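Local coordinates for protein gamma-D-glutamyl-L-lysine dipeptidyl-peptidase (Bacillus cereus ATCC 10987, PDB 3H41) that probably hydrolyses gamma-D-glutamyl-L-lysine bonds in murein peptides as an NlpC/P60 (peptidase C40) cysteine peptidase, releasing L-Ala-gamma-D-Glu dipeptides, at residues F119-K124 and S143-L148; T123-I128 and K197-L202; H249-D254 and A306-P311. All coordinates share one frame; numbering follows the deposited sequence.

Interaction 1 of 3, residues F119-K124 and S143-L148; sequences FVLVTK and SYNTRL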
loop_
_atom_site.group_PDB
_atom_site.type_symbol
_atom_site.label_atom_id
_atom_site.label_comp_id
_atom_site.label_asym_id
_atom_site.label_seq_id
_atom_site.Cartn_x
_atom_site.Cartn_y
_atom_site.Cartn_z
ATOM N N PHE A 119 -5.382 -17.627 2.207
ATOM C CA PHE A 119 -4.244 -16.962 1.578
ATOM C C PHE A 119 -3.129 -16.731 2.575
ATOM O O PHE A 119 -3.331 -16.743 3.787
ATOM C CB PHE A 119 -4.640 -15.662 0.890
ATOM C CG PHE A 119 -5.230 -14.602 1.805
ATOM C CD1 PHE A 119 -4.434 -13.881 2.696
ATOM C CD2 PHE A 119 -6.572 -14.246 1.691
ATOM C CE1 PHE A 119 -4.976 -12.911 3.514
ATOM C CE2 PHE A 119 -7.134 -13.265 2.516
ATOM C CZ PHE A 119 -6.336 -12.607 3.444
ATOM N N VAL A 120 -1.937 -16.507 2.025
ATOM C CA VAL A 120 -0.783 -16.120 2.779
ATOM C C VAL A 120 -0.648 -14.622 2.623
ATOM O O VAL A 120 -0.750 -14.098 1.504
ATOM C CB VAL A 120 0.509 -16.802 2.239
ATOM C CG1 VAL A 120 1.759 -16.267 2.982
ATOM C CG2 VAL A 120 0.406 -18.335 2.383
ATOM N N LEU A 121 -0.487 -13.936 3.744
ATOM C CA LEU A 121 -0.277 -12.492 3.768
ATOM C C LEU A 121 1.194 -12.280 4.122
ATOM O O LEU A 121 1.696 -12.845 5.089
ATOM C CB LEU A 121 -1.184 -11.815 4.791
ATOM C CG LEU A 121 -1.106 -10.266 4.703
ATOM C CD1 LEU A 121 -2.421 -9.615 4.519
ATOM C CD2 LEU A 121 -0.450 -9.788 5.989
ATOM N N VAL A 122 1.906 -11.511 3.313
ATOM C CA VAL A 122 3.306 -11.300 3.538
ATOM C C VAL A 122 3.422 -10.297 4.712
ATOM O O VAL A 122 2.818 -9.231 4.661
ATOM C CB VAL A 122 3.963 -10.736 2.277
ATOM C CG1 VAL A 122 5.407 -10.349 2.545
ATOM C CG2 VAL A 122 3.883 -11.734 1.166
ATOM N N THR A 123 4.188 -10.640 5.742
ATOM C CA THR A 123 4.155 -9.915 7.012
ATOM C C THR A 123 5.500 -9.264 7.404
ATOM O O THR A 123 5.630 -8.731 8.488
ATOM C CB THR A 123 3.647 -10.824 8.162
ATOM O OG1 THR A 123 4.368 -12.065 8.146
ATOM C CG2 THR A 123 2.146 -11.092 7.981
ATOM N N LYS A 124 6.500 -9.367 6.550
ATOM C CA LYS A 124 7.707 -8.558 6.654
ATOM C C LYS A 124 7.668 -7.413 5.622
ATOM O O LYS A 124 6.959 -7.494 4.636
ATOM C CB LYS A 124 8.940 -9.420 6.396
ATOM C CG LYS A 124 9.138 -10.509 7.445
ATOM C CD LYS A 124 9.739 -9.922 8.707
ATOM C CE LYS A 124 10.222 -11.030 9.663
ATOM N NZ LYS A 124 9.068 -11.840 10.165
ATOM N N SER A 143 6.003 -7.157 -1.533
ATOM C CA SER A 143 5.709 -6.274 -0.417
ATOM C C SER A 143 4.885 -6.886 0.720
ATOM O O SER A 143 4.001 -7.685 0.497
ATOM C CB SER A 143 4.901 -5.082 -0.965
ATOM O OG SER A 143 4.402 -4.248 0.075
ATOM N N TYR A 144 5.161 -6.444 1.940
ATOM C CA TYR A 144 4.219 -6.480 3.039
ATOM C C TYR A 144 2.823 -6.255 2.468
ATOM O O TYR A 144 2.596 -5.385 1.618
ATOM C CB TYR A 144 4.540 -5.351 4.046
ATOM C CG TYR A 144 3.643 -5.403 5.246
ATOM C CD1 TYR A 144 3.841 -6.362 6.227
ATOM C CD2 TYR A 144 2.542 -4.554 5.369
ATOM C CE1 TYR A 144 2.998 -6.441 7.332
ATOM C CE2 TYR A 144 1.671 -4.640 6.476
ATOM C CZ TYR A 144 1.914 -5.610 7.453
ATOM O OH TYR A 144 1.093 -5.788 8.570
ATOM N N ASN A 145 1.897 -7.077 2.924
ATOM C CA ASN A 145 0.459 -6.927 2.627
ATOM C C ASN A 145 0.034 -7.539 1.295
ATOM O O ASN A 145 -1.125 -7.424 0.918
ATOM C CB ASN A 145 -0.003 -5.464 2.682
ATOM C CG ASN A 145 -1.520 -5.336 2.773
ATOM O OD1 ASN A 145 -2.187 -6.089 3.511
ATOM N ND2 ASN A 145 -2.081 -4.404 1.985
ATOM N N THR A 146 0.970 -8.162 0.590
ATOM C CA THR A 146 0.677 -9.009 -0.588
ATOM C C THR A 146 -0.084 -10.249 -0.095
ATOM O O THR A 146 0.288 -10.818 0.941
ATOM C CB THR A 146 1.979 -9.409 -1.294
ATOM O OG1 THR A 146 2.696 -8.210 -1.744
ATOM C CG2 THR A 146 1.712 -10.384 -2.480
ATOM N N ARG A 147 -1.161 -10.622 -0.790
ATOM C CA ARG A 147 -1.941 -11.801 -0.464
ATOM C C ARG A 147 -1.962 -12.727 -1.660
ATOM O O ARG A 147 -2.336 -12.313 -2.740
ATOM C CB ARG A 147 -3.378 -11.464 -0.092
ATOM C CG ARG A 147 -3.537 -10.515 1.076
ATOM C CD ARG A 147 -3.861 -9.081 0.591
ATOM N NE ARG A 147 -3.976 -8.176 1.734
ATOM C CZ ARG A 147 -5.019 -8.140 2.570
ATOM N NH1 ARG A 147 -6.085 -8.904 2.378
ATOM N NH2 ARG A 147 -5.004 -7.318 3.595
ATOM N N LEU A 148 -1.557 -13.981 -1.458
ATOM C CA LEU A 148 -1.620 -14.985 -2.505
ATOM C C LEU A 148 -2.263 -16.270 -1.979
ATOM O O LEU A 148 -2.033 -16.666 -0.824
ATOM C CB LEU A 148 -0.230 -15.265 -3.062
ATOM C CG LEU A 148 0.481 -14.073 -3.717
ATOM C CD1 LEU A 148 1.976 -14.356 -3.817
ATOM C CD2 LEU A 148 -0.087 -13.711 -5.089
#

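Interaction 2 of 3, residues T123-I128 and K197-L202; sequences TKPTAI and KMFLGL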
loop_
_atom_site.group_PDB
_atom_site.type_symbol
_atom_site.label_atom_id
_atom_site.label_comp_id
_atom_site.label_asym_id
_atom_site.label_seq_id
_atom_site.Cartn_x
_atom_site.Cartn_y
_atom_site.Cartn_z
ATOM N N THR A 123 4.188 -10.640 5.742
ATOM C CA THR A 123 4.155 -9.915 7.012
ATOM C C THR A 123 5.500 -9.264 7.404
ATOM O O THR A 123 5.630 -8.731 8.488
ATOM C CB THR A 123 3.647 -10.824 8.162
ATOM O OG1 THR A 123 4.368 -12.065 8.146
ATOM C CG2 THR A 123 2.146 -11.092 7.981
ATOM N N LYS A 124 6.500 -9.367 6.550
ATOM C CA LYS A 124 7.707 -8.558 6.654
ATOM C C LYS A 124 7.668 -7.413 5.622
ATOM O O LYS A 124 6.959 -7.494 4.636
ATOM C CB LYS A 124 8.940 -9.420 6.396
ATOM C CG LYS A 124 9.138 -10.509 7.445
ATOM C CD LYS A 124 9.739 -9.922 8.707
ATOM C CE LYS A 124 10.222 -11.030 9.663
ATOM N NZ LYS A 124 9.068 -11.840 10.165
ATOM N N PRO A 125 8.480 -6.369 5.824
ATOM C CA PRO A 125 8.406 -5.196 4.919
ATOM C C PRO A 125 8.481 -5.541 3.430
ATOM O O PRO A 125 7.682 -5.070 2.616
ATOM C CB PRO A 125 9.613 -4.362 5.355
ATOM C CG PRO A 125 9.762 -4.704 6.831
ATOM C CD PRO A 125 9.483 -6.182 6.899
ATOM N N THR A 126 9.463 -6.359 3.081
ATOM C CA THR A 126 9.409 -7.105 1.838
ATOM C C THR A 126 9.911 -8.530 2.129
ATOM O O THR A 126 10.489 -8.801 3.191
ATOM C CB THR A 126 10.260 -6.500 0.712
ATOM O OG1 THR A 126 11.661 -6.579 1.025
ATOM C CG2 THR A 126 9.848 -5.041 0.382
ATOM N N ALA A 127 9.682 -9.425 1.187
ATOM C CA ALA A 127 10.188 -10.804 1.309
ATOM C C ALA A 127 10.438 -11.341 -0.067
ATOM O O ALA A 127 9.840 -10.841 -1.019
ATOM C CB ALA A 127 9.133 -11.693 2.016
ATOM N N ILE A 128 11.264 -12.388 -0.173
ATOM C CA ILE A 128 11.513 -13.081 -1.454
ATOM C C ILE A 128 10.595 -14.312 -1.634
ATOM O O ILE A 128 10.513 -15.182 -0.772
ATOM C CB ILE A 128 13.010 -13.466 -1.634
ATOM C CG1 ILE A 128 13.914 -12.252 -1.373
ATOM C CG2 ILE A 128 13.311 -14.102 -3.116
ATOM C CD1 ILE A 128 13.632 -11.030 -2.263
ATOM N N LYS A 197 6.283 0.316 13.048
ATOM C CA LYS A 197 7.698 0.312 13.453
ATOM C C LYS A 197 8.613 -0.511 12.599
ATOM O O LYS A 197 9.808 -0.159 12.477
ATOM C CB LYS A 197 7.880 -0.054 14.938
ATOM C CG LYS A 197 7.347 0.998 15.925
ATOM C CD LYS A 197 7.476 0.522 17.373
ATOM C CE LYS A 197 7.131 1.595 18.401
ATOM N NZ LYS A 197 7.286 1.092 19.832
HETATM N N MSE A 198 8.093 -1.581 11.977
HETATM C CA MSE A 198 8.924 -2.379 11.078
HETATM C C MSE A 198 9.503 -1.549 9.947
HETATM O O MSE A 198 10.556 -1.906 9.395
HETATM C CB MSE A 198 8.144 -3.558 10.486
HETATM C CG MSE A 198 7.580 -4.546 11.541
HETATM SE SE MSE A 198 7.077 -6.197 10.568
HETATM C CE MSE A 198 6.013 -5.453 9.197
ATOM N N PHE A 199 8.823 -0.462 9.579
ATOM C CA PHE A 199 9.206 0.327 8.415
ATOM C C PHE A 199 10.039 1.561 8.738
ATOM O O PHE A 199 10.307 2.321 7.838
ATOM C CB PHE A 199 7.955 0.773 7.659
ATOM C CG PHE A 199 7.120 -0.378 7.122
ATOM C CD1 PHE A 199 7.453 -0.984 5.933
ATOM C CD2 PHE A 199 6.045 -0.837 7.816
ATOM C CE1 PHE A 199 6.698 -2.027 5.420
ATOM C CE2 PHE A 199 5.284 -1.928 7.320
ATOM C CZ PHE A 199 5.600 -2.487 6.121
ATOM N N LEU A 200 10.409 1.774 10.005
ATOM C CA LEU A 200 11.183 2.945 10.393
ATOM C C LEU A 200 12.416 3.083 9.474
ATOM O O LEU A 200 13.147 2.110 9.234
ATOM C CB LEU A 200 11.561 2.900 11.904
ATOM C CG LEU A 200 10.451 3.142 12.934
ATOM C CD1 LEU A 200 10.891 2.681 14.356
ATOM C CD2 LEU A 200 10.004 4.637 12.927
ATOM N N GLY A 201 12.601 4.256 8.878
ATOM C CA GLY A 201 13.723 4.473 7.925
ATOM C C GLY A 201 13.428 4.231 6.461
ATOM O O GLY A 201 14.302 4.447 5.614
ATOM N N LEU A 202 12.221 3.778 6.134
ATOM C CA LEU A 202 11.839 3.571 4.743
ATOM C C LEU A 202 11.524 4.909 4.086
ATOM O O LEU A 202 10.595 5.615 4.528
ATOM C CB LEU A 202 10.629 2.629 4.627
ATOM C CG LEU A 202 10.070 2.355 3.208
ATOM C CD1 LEU A 202 11.009 1.557 2.234
ATOM C CD2 LEU A 202 8.654 1.645 3.340
#

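Interaction 3 of 3, residues H249-D254 and A306-P311; sequences HLQKGD and ARRYLP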
loop_
_atom_site.group_PDB
_atom_site.type_symbol
_atom_site.label_atom_id
_atom_site.label_comp_id
_atom_site.label_asym_id
_atom_site.label_seq_id
_atom_site.Cartn_x
_atom_site.Cartn_y
_atom_site.Cartn_z
ATOM N N HIS A 249 -9.102 12.828 24.192
ATOM C CA HIS A 249 -9.405 11.403 24.224
ATOM C C HIS A 249 -8.572 10.537 23.266
ATOM O O HIS A 249 -8.915 9.360 23.026
ATOM C CB HIS A 249 -10.896 11.204 23.987
ATOM C CG HIS A 249 -11.723 11.486 25.200
ATOM N ND1 HIS A 249 -12.232 12.735 25.479
ATOM C CD2 HIS A 249 -12.096 10.689 26.228
ATOM C CE1 HIS A 249 -12.901 12.691 26.616
ATOM N NE2 HIS A 249 -12.835 11.460 27.091
ATOM N N LEU A 250 -7.455 11.085 22.785
ATOM C CA LEU A 250 -6.602 10.362 21.866
ATOM C C LEU A 250 -6.083 9.080 22.495
ATOM O O LEU A 250 -5.645 9.075 23.645
ATOM C CB LEU A 250 -5.410 11.191 21.410
ATOM C CG LEU A 250 -5.542 12.209 20.300
ATOM C CD1 LEU A 250 -4.151 12.798 20.059
ATOM C CD2 LEU A 250 -6.071 11.572 19.053
ATOM N N GLN A 251 -6.134 8.003 21.720
ATOM C CA GLN A 251 -5.621 6.694 22.129
ATOM C C GLN A 251 -4.675 6.129 21.061
ATOM O O GLN A 251 -4.729 6.509 19.894
ATOM C CB GLN A 251 -6.775 5.702 22.367
ATOM C CG GLN A 251 -7.533 5.995 23.644
ATOM C CD GLN A 251 -8.819 5.176 23.790
ATOM O OE1 GLN A 251 -9.056 4.199 23.053
ATOM N NE2 GLN A 251 -9.653 5.570 24.750
ATOM N N LYS A 252 -3.789 5.244 21.495
ATOM C CA LYS A 252 -2.943 4.497 20.600
ATOM C C LYS A 252 -3.753 3.931 19.429
ATOM O O LYS A 252 -4.825 3.367 19.612
ATOM C CB LYS A 252 -2.273 3.334 21.324
ATOM C CG LYS A 252 -1.190 3.716 22.292
ATOM C CD LYS A 252 -0.593 2.471 22.922
ATOM C CE LYS A 252 0.744 2.691 23.585
ATOM N NZ LYS A 252 1.209 1.376 24.138
ATOM N N GLY A 253 -3.205 4.085 18.228
ATOM C CA GLY A 253 -3.848 3.655 17.002
ATOM C C GLY A 253 -4.704 4.695 16.316
ATOM O O GLY A 253 -4.977 4.571 15.098
ATOM N N ASP A 254 -5.147 5.713 17.068
ATOM C CA ASP A 254 -5.988 6.727 16.476
ATOM C C ASP A 254 -5.231 7.392 15.324
ATOM O O ASP A 254 -4.006 7.528 15.379
ATOM C CB ASP A 254 -6.419 7.783 17.482
ATOM C CG ASP A 254 -7.514 7.301 18.434
ATOM O OD1 ASP A 254 -8.140 6.237 18.169
ATOM O OD2 ASP A 254 -7.719 7.996 19.469
ATOM N N ALA A 306 -9.064 13.854 14.791
ATOM C CA ALA A 306 -8.587 12.490 14.921
ATOM C C ALA A 306 -9.752 11.534 14.724
ATOM O O ALA A 306 -10.915 11.878 15.040
ATOM C CB ALA A 306 -7.887 12.274 16.279
ATOM N N ARG A 307 -9.449 10.359 14.163
ATOM C CA ARG A 307 -10.455 9.319 13.901
ATOM C C ARG A 307 -10.027 7.976 14.500
ATOM O O ARG A 307 -8.826 7.618 14.472
ATOM C CB ARG A 307 -10.612 9.149 12.399
ATOM C CG ARG A 307 -11.276 10.304 11.716
ATOM C CD ARG A 307 -12.802 10.164 11.920
ATOM N NE ARG A 307 -13.462 11.426 11.897
ATOM C CZ ARG A 307 -14.728 11.606 11.539
ATOM N NH1 ARG A 307 -15.516 10.600 11.134
ATOM N NH2 ARG A 307 -15.199 12.821 11.568
ATOM N N ARG A 308 -11.005 7.220 15.000
ATOM C CA ARG A 308 -10.761 5.885 15.540
ATOM C C ARG A 308 -11.420 4.807 14.673
ATOM O O ARG A 308 -12.582 4.885 14.303
ATOM C CB ARG A 308 -11.229 5.801 16.994
ATOM C CG ARG A 308 -10.954 4.464 17.725
ATOM C CD ARG A 308 -11.239 4.588 19.232
ATOM N NE ARG A 308 -10.425 5.664 19.770
ATOM C CZ ARG A 308 -10.663 6.358 20.870
ATOM N NH1 ARG A 308 -11.724 6.104 21.635
ATOM N NH2 ARG A 308 -9.835 7.337 21.192
ATOM N N TYR A 309 -10.630 3.800 14.327
ATOM C CA TYR A 309 -11.045 2.785 13.377
ATOM C C TYR A 309 -11.117 1.411 14.058
ATOM O O TYR A 309 -11.685 0.470 13.507
ATOM C CB TYR A 309 -10.071 2.784 12.188
ATOM C CG TYR A 309 -10.364 3.850 11.125
ATOM C CD1 TYR A 309 -11.192 3.561 10.061
ATOM C CD2 TYR A 309 -9.776 5.120 11.170
ATOM C CE1 TYR A 309 -11.461 4.527 9.056
ATOM C CE2 TYR A 309 -10.036 6.082 10.190
ATOM C CZ TYR A 309 -10.881 5.778 9.132
ATOM O OH TYR A 309 -11.147 6.712 8.133
ATOM N N LEU A 310 -10.554 1.315 15.259
ATOM C CA LEU A 310 -10.603 0.086 16.047
ATOM C C LEU A 310 -11.950 -0.009 16.743
ATOM O O LEU A 310 -12.443 0.989 17.290
ATOM C CB LEU A 310 -9.520 0.093 17.108
ATOM C CG LEU A 310 -8.088 -0.050 16.602
ATOM C CD1 LEU A 310 -7.113 0.043 17.755
ATOM C CD2 LEU A 310 -7.931 -1.380 15.871
ATOM N N PRO A 311 -12.553 -1.206 16.738
ATOM C CA PRO A 311 -13.878 -1.322 17.340
ATOM C C PRO A 311 -13.863 -1.111 18.848
ATOM O O PRO A 311 -12.830 -0.876 19.484
ATOM C CB PRO A 311 -14.308 -2.759 16.985
ATOM C CG PRO A 311 -13.042 -3.485 16.634
ATOM C CD PRO A 311 -12.130 -2.452 16.068
ATOM O OXT PRO A 311 -14.917 -1.160 19.477
HETATM O O HOH W 1 -8.176 3.334 15.754
#

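Interaction 1 of 3, residues F119-K124 and S143-L148
Val120 and Leu148 exchange two backbone hydrogen bonds, Val120 N to Leu148 O at 2.9 Å and Leu148 N back to Val120 O, and so form an antiparallel hydrogen-bonded pair. Leu121 and Arg147 follow as the non-hydrogen-bonded pair, after which both backbone polar atoms of Val122 are satisfied across the contact: its N donates to Thr146 O, and its O accepts from Asn145 N at 2.9 Å in a nearly straight bond (176°). Within 143-148, a type II turn from Ser143 to Thr146 precedes strand 147-153. Ser143 O closes the turn, accepting from Thr146 N and, on a lone pair in the carbonyl plane, from Thr146 OG1 at 2.6 Å. Ser143 OG donates to Tyr144 O and is also hydrogen-bonded to Gly211 N. Val122 CG1 packs against Ser143 O, and CG2 lies beside Thr146 CB.

Arg147 shares its side of the sheet with Leu121. Its chain bends at chi2 (102°), which places CD. NE and NH2 hold Asn145 OD1 side-on from one face of the amide, NH2 in the straighter bond (3.1 Å, 155°), while NE adds a weak bond to Asn145 O; NH1 bonds to Gln181. Leu121 CD1 lies 3.5 Å from Arg147 NE, over one guanidinium face, and Arg147 CG makes a CH-pi contact over the Phe119 ring, 4.1 Å from its centroid. Tyr144 turns its ring edge to Lys124 O and the Thr123 carbonyl carbon, and its hydroxyl is hydrogen-bonded to Ser226.

The pairing joins strands 119-122 and 147-153 of the antiparallel sheet in the second SH3b-type domain. Strand 175-178 flanks 119-122 on its other edge, Val120 and Leu148 pack on strand 157-161, and helix 218-225 lies against Tyr144, Asn145 and Arg147.

Interaction 2 of 3, residues T123-I128 and K197-L202
Selenomethionine Met198 leaves the backbone with CG anti to the carbonyl carbon (chi1 -60°), and a bend at its last torsion (chi3 -51°) brings CE to 3.4 Å from Thr123 O. Phe199 also has CG anti to its carbonyl carbon (chi1 -62°), and its ring reaches Pro125 through CE1, which lies 3.6 Å from Pro125 CA and 3.7 Å from Pro125 CB. The pyrrolidine touches both residues, for its CG also meets Met198, approaching O at 3.9 Å and CB at 4.2 Å, with the proline and selenomethionine side chains crossing obliquely.

The loop that carries Met198 and Phe199 follows helix 189-197 of the NlpC/P60 domain and runs through two overlapping beta turns, type I from Lys197 to Leu200 and type II from Phe199 to Leu202. It meets the link between strands 119-122 and 126-131 of the second SH3b-type domain, so the contact is part of a domain interface. On the catalytic-domain side Phe199 also stacks edge-to-face with Phe214.

No hydrogen bond or salt bridge crosses between the segments. The apolar selenomethionine end, SE and CE, lies against the Thr123 carbonyl oxygen; the rest is CH and ring packing, dependent on fit, not directed bonds.

Interaction 3 of 3, residues H249-D254 and A306-P311
Arg308 and Asp254 meet with guanidinium and carboxylate nearly coplanar, their planes 10° apart. The arginine grips side-on: NE donates to Asp254 OD1 at 2.8 Å and NH2 to Asp254 OD2 at 2.8 Å, both bonds almost straight and each using the syn lone pair of its oxygen. The bend at chi3 (-57°) places NE for this. NH2 also donates, less straight, to His249 O at 2.9 Å, which lies in the guanidinium plane.

Over one face of the guanidinium the Gln251 amide is stacked, the planes 9° apart, with OE1 over the centre and 3.5 Å from Arg308 CZ. Arg308 ends strand 303-308 of the NlpC/P60 sheet, and the 249-254 loop leads into the adjacent antiparallel strand 255-259. A type II turn from Gln251 to Asp254 shapes this loop, and Gly253 holds its third position with a positive phi, as is common for glycine in such turns.

Asp254 OD2 takes a second bond at 2.8 Å from Gln251 N, which comes from above the carboxylate plane and ties the acid to the turn. Elsewhere in the contact Leu250 CD2 packs tightly on Ala306 CB, both side chains also touching Ile256. Water 1 donates weakly to Gly253 O and accepts from Tyr309 N.

Interactions 1 and 2 start from the same piece of chain, sharing Thr123 and Lys124, and their centres are 12 Å apart. Tyr144 of interaction 1 joins them: its ring stacks edge-to-face on Phe199, with Tyr144 CG 3.6 Å from Phe199 CZ, and its N probably bonds Pro125 O. The SH3b strand pairing is thereby continuous with the interface to the catalytic domain, where the Phe199 side chain lies about 10 Å from that of His281, an inferred active-site residue. Interaction 3, within the catalytic domain, touches neither; its centre is about 25 Å from that of interaction 1. The Arg307 side chain there is about 13 Å from the bound D-glutamic acid.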